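Local structure of phosphotriesterase homology protein (Escherichia coli, 1BF6) at residues Tyr204-Ile210 with Arg236-Asp242; Thr156-Thr162 with Val183-Lys189. The protein hydrolyses phosphorylated glyceryl acetates and aromatic acetates and propionates, using two zinc ions per subunit. All coordinates share one frame; numbering follows the deposited sequence.

Contact 1: Tyr204-Ile210 with Arg236-Asp242. With ZN (zinc ion), chain C.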
loop_
_atom_site.group_PDB
_atom_site.type_symbol
_atom_site.label_atom_id
_atom_site.label_comp_id
_atom_site.label_asym_id
_atom_site.label_seq_id
_atom_site.Cartn_x
_atom_site.Cartn_y
_atom_site.Cartn_z
ATOM N N TYR A 204 9.534 0.356 -7.761
ATOM C CA TYR A 204 8.636 1.518 -7.676
ATOM C C TYR A 204 8.679 1.955 -6.208
ATOM O O TYR A 204 8.966 1.140 -5.311
ATOM C CB TYR A 204 7.201 1.164 -8.032
ATOM C CG TYR A 204 6.932 1.041 -9.512
ATOM C CD1 TYR A 204 7.381 -0.064 -10.231
ATOM C CD2 TYR A 204 6.179 2.012 -10.187
ATOM C CE1 TYR A 204 7.089 -0.211 -11.583
ATOM C CE2 TYR A 204 5.873 1.879 -11.544
ATOM C CZ TYR A 204 6.334 0.759 -12.237
ATOM O OH TYR A 204 6.042 0.601 -13.574
ATOM N N VAL A 205 8.466 3.247 -5.970
ATOM C CA VAL A 205 8.466 3.808 -4.618
ATOM C C VAL A 205 7.130 4.511 -4.354
ATOM O O VAL A 205 6.463 4.981 -5.283
ATOM C CB VAL A 205 9.638 4.796 -4.389
ATOM C CG1 VAL A 205 10.977 4.048 -4.418
ATOM C CG2 VAL A 205 9.615 5.922 -5.445
ATOM N N GLN A 206 6.731 4.549 -3.084
ATOM C CA GLN A 206 5.474 5.176 -2.714
ATOM C C GLN A 206 5.552 6.279 -1.669
ATOM O O GLN A 206 6.295 6.186 -0.695
ATOM C CB GLN A 206 4.484 4.125 -2.242
ATOM C CG GLN A 206 4.004 3.234 -3.347
ATOM C CD GLN A 206 3.167 2.085 -2.867
ATOM O OE1 GLN A 206 2.817 1.977 -1.673
ATOM N NE2 GLN A 206 2.850 1.192 -3.791
ATOM N N PHE A 207 4.847 7.374 -1.964
ATOM C CA PHE A 207 4.707 8.505 -1.057
ATOM C C PHE A 207 3.254 8.257 -0.660
ATOM O O PHE A 207 2.315 8.792 -1.271
ATOM C CB PHE A 207 4.863 9.850 -1.797
ATOM C CG PHE A 207 6.301 10.221 -2.115
ATOM C CD1 PHE A 207 7.129 9.357 -2.846
ATOM C CD2 PHE A 207 6.829 11.442 -1.691
ATOM C CE1 PHE A 207 8.459 9.708 -3.141
ATOM C CE2 PHE A 207 8.152 11.800 -1.981
ATOM C CZ PHE A 207 8.972 10.929 -2.709
ATOM N N ASP A 208 3.073 7.364 0.313
ATOM C CA ASP A 208 1.738 6.951 0.766
ATOM C C ASP A 208 1.319 7.354 2.182
ATOM O O ASP A 208 0.352 6.794 2.714
ATOM C CB ASP A 208 1.576 5.428 0.619
ATOM C CG ASP A 208 2.719 4.650 1.257
ATOM O OD1 ASP A 208 3.338 5.152 2.217
ATOM O OD2 ASP A 208 3.026 3.539 0.766
ATOM N N THR A 209 2.055 8.275 2.795
ATOM C CA THR A 209 1.708 8.748 4.136
ATOM C C THR A 209 1.310 10.238 4.062
ATOM O O THR A 209 1.467 11.001 5.027
ATOM C CB THR A 209 2.856 8.531 5.147
ATOM O OG1 THR A 209 4.040 9.210 4.710
ATOM C CG2 THR A 209 3.162 7.025 5.312
ATOM N N ILE A 210 0.807 10.630 2.892
ATOM C CA ILE A 210 0.365 12.000 2.648
ATOM C C ILE A 210 -0.681 12.386 3.689
ATOM O O ILE A 210 -1.631 11.638 3.918
ATOM C CB ILE A 210 -0.223 12.124 1.227
ATOM C CG1 ILE A 210 0.913 12.080 0.195
ATOM C CG2 ILE A 210 -1.047 13.409 1.080
ATOM C CD1 ILE A 210 0.455 11.694 -1.209
ATOM N N ARG A 236 8.079 6.060 -11.775
ATOM C CA ARG A 236 8.348 5.036 -10.755
ATOM C C ARG A 236 7.751 5.389 -9.389
ATOM O O ARG A 236 7.954 4.664 -8.412
ATOM C CB ARG A 236 9.857 4.785 -10.611
ATOM C CG ARG A 236 10.465 3.976 -11.750
ATOM C CD ARG A 236 9.750 2.645 -11.918
ATOM N NE ARG A 236 10.311 1.886 -13.032
ATOM C CZ ARG A 236 9.818 1.870 -14.270
ATOM N NH1 ARG A 236 8.729 2.566 -14.583
ATOM N NH2 ARG A 236 10.463 1.209 -15.223
ATOM N N VAL A 237 6.972 6.474 -9.347
ATOM C CA VAL A 237 6.354 6.965 -8.112
ATOM C C VAL A 237 4.839 6.803 -8.071
ATOM O O VAL A 237 4.141 7.113 -9.045
ATOM C CB VAL A 237 6.680 8.475 -7.890
ATOM C CG1 VAL A 237 6.030 8.986 -6.606
ATOM C CG2 VAL A 237 8.162 8.692 -7.828
ATOM N N MET A 238 4.340 6.262 -6.958
ATOM C CA MET A 238 2.909 6.112 -6.744
ATOM C C MET A 238 2.542 6.807 -5.421
ATOM O O MET A 238 3.419 7.051 -4.577
ATOM C CB MET A 238 2.467 4.655 -6.823
ATOM C CG MET A 238 2.647 4.093 -8.240
ATOM S SD MET A 238 1.856 2.521 -8.549
ATOM C CE MET A 238 2.921 1.431 -7.606
ATOM N N LEU A 239 1.259 7.140 -5.262
ATOM C CA LEU A 239 0.788 7.908 -4.104
ATOM C C LEU A 239 -0.401 7.332 -3.358
ATOM O O LEU A 239 -1.211 6.603 -3.928
ATOM C CB LEU A 239 0.382 9.320 -4.581
ATOM C CG LEU A 239 1.329 10.114 -5.498
ATOM C CD1 LEU A 239 0.619 11.382 -5.987
ATOM C CD2 LEU A 239 2.608 10.475 -4.790
ATOM N N SER A 240 -0.518 7.721 -2.080
ATOM C CA SER A 240 -1.631 7.311 -1.223
ATOM C C SER A 240 -1.632 8.031 0.142
ATOM O O SER A 240 -0.736 8.826 0.434
ATOM C CB SER A 240 -1.656 5.785 -1.029
ATOM O OG SER A 240 -2.899 5.250 -1.471
ATOM N N MET A 241 -2.647 7.732 0.954
ATOM C CA MET A 241 -2.833 8.321 2.290
ATOM C C MET A 241 -2.558 7.324 3.432
ATOM O O MET A 241 -2.271 7.717 4.573
ATOM C CB MET A 241 -4.289 8.792 2.440
ATOM C CG MET A 241 -4.791 9.758 1.368
ATOM S SD MET A 241 -3.905 11.281 1.428
ATOM C CE MET A 241 -4.483 11.912 2.998
ATOM N N ASP A 242 -2.678 6.031 3.123
ATOM C CA ASP A 242 -2.518 4.965 4.115
ATOM C C ASP A 242 -3.450 5.209 5.321
ATOM O O ASP A 242 -2.980 5.262 6.472
ATOM C CB ASP A 242 -1.065 4.842 4.589
ATOM C CG ASP A 242 -0.838 3.623 5.476
ATOM O OD1 ASP A 242 -1.679 2.696 5.452
ATOM O OD2 ASP A 242 0.161 3.612 6.203
HETATM ZN ZN ZN C . -0.880 0.421 5.585
HETATM O O HOH W 1 -2.707 9.903 5.853
#
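A bend at chi2 (-56°) folds the Arg236 chain back over Tyr204, whose CG stands anti to its carbonyl carbon; CD of the arginine thereby settles over the middle of the phenol ring, 3.7 Å from its centroid, in a CH-pi contact. The guanidinium follows at a shallow tilt, its plane 25° from the ring, and NH1 lies beyond the rim near the hydroxyl without bonding to it. An alanine in place of Tyr204 takes away the ring under Arg236 CD, and the middle of the arginine chain would probably lose its rest and turn more readily. From here the backbones run side by side: Val205 N bonds to Arg236 O (2.9 Å), Met238 N to Val205 O, Phe207 N to Met238 O, and Ser240 N to Phe207 O. This is the parallel pairing of a beta-alpha-beta unit of the TIM barrel, with helix 218-230 as the crossover. Beta-branched residues suit the extended chain, and Val205 CG2 meets Val237 CG2 at 3.9 Å. On the same side, covered by that helix, Phe207 CB rests on Leu239 CD2. Met238 points the other way, its flexible tail bringing CE to Tyr204 CD2 (4.2 Å). Past the strands, Ile210 CG2 packs on Met241 SD (3.6 Å), and one water donates to both Ile210 O and Met241 O. Asp242 OD1 binds zinc at 2.4 Å, with His11, His13 and Glu124 completing this metal's protein ligands.

Contact 2: Thr156-Thr162 with Val183-Lys189; sequences THTSFST and VGHCDLK. With ZN (zinc ion), chain D; SO4 (sulfate ion), chain E.
His157 and His185 meet through a shared zinc ion, bound by ND1 of His157 at 2.3 Å and by NE2 of His185 at 2.2 Å. Imidazole suits both places because either nitrogen can offer a lone pair to a metal while the other serves as an N-H donor. The rings stand almost perpendicular (87°), the edge of His185 directed at the face of His157 in an offset edge-to-face pair. A second-shell bond limits the rotation of His157, whose NE2 donates to Ser159 OG in the ring plane; His185 ND1 is held from outside the two segments by Asp208. Glu124 is the third protein ligand and also binds the other zinc.

Hydroxyl groups make the shortest hydrogen bonds between the two segments. With chi1 at 59°, Thr158 OG1 reaches Gly184 O (2.7 Å) in the carbonyl plane, while its CG2 methyl packs on Val183 CG1 (3.5 Å). Ser161 works in both directions: OG donates to His185 O (2.7 Å) and accepts from Leu188 N (2.9 Å), so one short side chain holds two points of the facing loop, three residues apart. Gly184 can have no side chain here, since a CB would run into Thr156 O. Farther out, the extended Lys189 chain passes beside Ser161, and its NZ donates to a sulfate oxygen, O3 (2.9 Å), the anion probably coming from the crystallisation liquor.

The segments follow neighbouring strands 154-157 and 181-183 of the parallel barrel sheet. Helix 164-173 meets Thr158 through Gln167 and Val183 through Leu168, helix 192-200 packs on Val183 and Cys186, and strand 204-207 bonds to Val183 from the next position in the sheet.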
loop_
_atom_site.group_PDB
_atom_site.type_symbol
_atom_site.label_atom_id
_atom_site.label_comp_id
_atom_site.label_asym_id
_atom_site.label_seq_id
_atom_site.Cartn_x
_atom_site.Cartn_y
_atom_site.Cartn_z
ATOM N N THR A 156 5.382 -3.481 -0.220
ATOM C CA THR A 156 5.933 -3.511 1.133
ATOM C C THR A 156 5.593 -2.378 2.113
ATOM O O THR A 156 5.002 -1.367 1.739
ATOM C CB THR A 156 7.475 -3.614 1.074
ATOM O OG1 THR A 156 8.033 -2.311 0.874
ATOM C CG2 THR A 156 7.934 -4.546 -0.079
ATOM N N HIS A 157 6.008 -2.578 3.367
ATOM C CA HIS A 157 5.866 -1.606 4.460
ATOM C C HIS A 157 7.268 -1.356 4.999
ATOM O O HIS A 157 7.944 -2.303 5.421
ATOM C CB HIS A 157 5.005 -2.163 5.624
ATOM C CG HIS A 157 5.187 -1.445 6.944
ATOM N ND1 HIS A 157 4.189 -0.669 7.489
ATOM C CD2 HIS A 157 6.222 -1.503 7.819
ATOM C CE1 HIS A 157 4.630 -0.276 8.669
ATOM N NE2 HIS A 157 5.855 -0.753 8.917
ATOM N N THR A 158 7.746 -0.118 4.917
ATOM C CA THR A 158 9.028 0.197 5.522
ATOM C C THR A 158 8.635 0.988 6.772
ATOM O O THR A 158 7.712 1.811 6.732
ATOM C CB THR A 158 9.999 1.052 4.638
ATOM O OG1 THR A 158 9.402 2.310 4.297
ATOM C CG2 THR A 158 10.423 0.291 3.388
ATOM N N SER A 159 9.253 0.646 7.895
ATOM C CA SER A 159 8.983 1.325 9.160
ATOM C C SER A 159 9.775 2.623 9.209
ATOM O O SER A 159 11.006 2.620 9.259
ATOM C CB SER A 159 9.331 0.411 10.335
ATOM O OG SER A 159 8.317 -0.558 10.507
ATOM N N PHE A 160 9.053 3.738 9.161
ATOM C CA PHE A 160 9.677 5.056 9.172
ATOM C C PHE A 160 10.722 5.222 8.075
ATOM O O PHE A 160 11.806 5.771 8.294
ATOM C CB PHE A 160 10.215 5.386 10.567
ATOM C CG PHE A 160 9.128 5.464 11.596
ATOM C CD1 PHE A 160 8.213 6.517 11.566
ATOM C CD2 PHE A 160 8.949 4.439 12.521
ATOM C CE1 PHE A 160 7.127 6.552 12.434
ATOM C CE2 PHE A 160 7.865 4.457 13.400
ATOM C CZ PHE A 160 6.950 5.517 13.355
ATOM N N SER A 161 10.360 4.725 6.890
ATOM C CA SER A 161 11.196 4.805 5.691
ATOM C C SER A 161 12.569 4.148 5.796
ATOM O O SER A 161 13.518 4.592 5.150
ATOM C CB SER A 161 11.335 6.272 5.251
ATOM O OG SER A 161 10.051 6.853 5.084
ATOM N N THR A 162 12.671 3.085 6.599
ATOM C CA THR A 162 13.950 2.378 6.768
ATOM C C THR A 162 13.917 0.983 6.137
ATOM O O THR A 162 12.851 0.394 5.991
ATOM C CB THR A 162 14.324 2.163 8.269
ATOM O OG1 THR A 162 13.361 1.290 8.882
ATOM C CG2 THR A 162 14.373 3.485 9.014
ATOM N N VAL A 183 7.898 -0.210 -3.023
ATOM C CA VAL A 183 8.304 0.042 -1.634
ATOM C C VAL A 183 7.419 1.081 -0.927
ATOM O O VAL A 183 7.410 2.260 -1.295
ATOM C CB VAL A 183 9.784 0.486 -1.568
ATOM C CG1 VAL A 183 10.219 0.705 -0.128
ATOM C CG2 VAL A 183 10.677 -0.568 -2.217
ATOM N N GLY A 184 6.704 0.629 0.101
ATOM C CA GLY A 184 5.798 1.502 0.834
ATOM C C GLY A 184 6.440 2.401 1.870
ATOM O O GLY A 184 7.500 2.091 2.417
ATOM N N HIS A 185 5.786 3.537 2.130
ATOM C CA HIS A 185 6.235 4.524 3.114
ATOM C C HIS A 185 7.634 5.080 2.942
ATOM O O HIS A 185 8.409 5.118 3.896
ATOM C CB HIS A 185 6.112 3.966 4.533
ATOM C CG HIS A 185 4.887 3.152 4.751
ATOM N ND1 HIS A 185 3.658 3.438 4.207
ATOM C CD2 HIS A 185 4.733 1.984 5.419
ATOM C CE1 HIS A 185 2.834 2.463 4.533
ATOM N NE2 HIS A 185 3.469 1.580 5.265
ATOM N N CYS A 186 7.972 5.536 1.740
ATOM C CA CYS A 186 9.299 6.106 1.522
ATOM C C CYS A 186 9.323 7.588 1.878
ATOM O O CYS A 186 10.378 8.220 1.837
ATOM C CB CYS A 186 9.716 5.955 0.056
ATOM S SG CYS A 186 9.894 4.254 -0.511
ATOM N N ASP A 187 8.165 8.102 2.288
ATOM C CA ASP A 187 7.993 9.525 2.594
ATOM C C ASP A 187 7.752 9.909 4.070
ATOM O O ASP A 187 6.887 10.733 4.364
ATOM C CB ASP A 187 6.853 10.069 1.715
ATOM C CG ASP A 187 5.499 9.434 2.041
ATOM O OD1 ASP A 187 5.465 8.318 2.619
ATOM O OD2 ASP A 187 4.447 10.041 1.721
ATOM N N LEU A 188 8.526 9.338 4.987
ATOM C CA LEU A 188 8.388 9.668 6.411
ATOM C C LEU A 188 9.623 10.385 6.973
ATOM O O LEU A 188 9.716 10.656 8.169
ATOM C CB LEU A 188 8.035 8.418 7.227
ATOM C CG LEU A 188 6.585 7.964 7.056
ATOM C CD1 LEU A 188 6.366 6.553 7.595
ATOM C CD2 LEU A 188 5.673 8.958 7.741
ATOM N N LYS A 189 10.546 10.734 6.083
ATOM C CA LYS A 189 11.774 11.444 6.433
ATOM C C LYS A 189 12.464 11.862 5.131
ATOM O O LYS A 189 12.024 11.463 4.045
ATOM C CB LYS A 189 12.716 10.541 7.242
ATOM C CG LYS A 189 13.296 9.389 6.447
ATOM C CD LYS A 189 14.385 8.689 7.212
ATOM C CE LYS A 189 14.828 7.438 6.489
ATOM N NZ LYS A 189 15.833 6.705 7.291
HETATM ZN ZN ZN D . 2.362 0.040 6.336
HETATM S S SO4 E . 17.671 3.497 6.510
HETATM O O1 SO4 E . 18.014 3.975 7.847
HETATM O O2 SO4 E . 17.333 2.007 6.564
HETATM O O3 SO4 E . 16.432 4.223 5.916
HETATM O O4 SO4 E . 18.842 3.778 5.569
#

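In the fold
Both contacts belong to the five-stranded parallel part of the barrel, and strand 204-207 of contact 1 adjoins strand 181-183, which leads into contact 2. Contact 1 is almost wholly buried and relies on regular backbone pairing and apolar side chains; contact 2, mostly loop beyond the strands, is held chiefly by hydroxyl-to-carbonyl bonds and a metal, and reaches the surface around Phe160. Contact 1 gives one ligand, Asp242, to one zinc, and contact 2 gives two histidines to the other. They touch directly: Asp208 OD1 is 2.6 Å from His185 ND1, a probable hydrogen bond by which contact 1 likely orients a zinc ligand of contact 2, and Thr209 OG1 probably bonds Asp187 OD1.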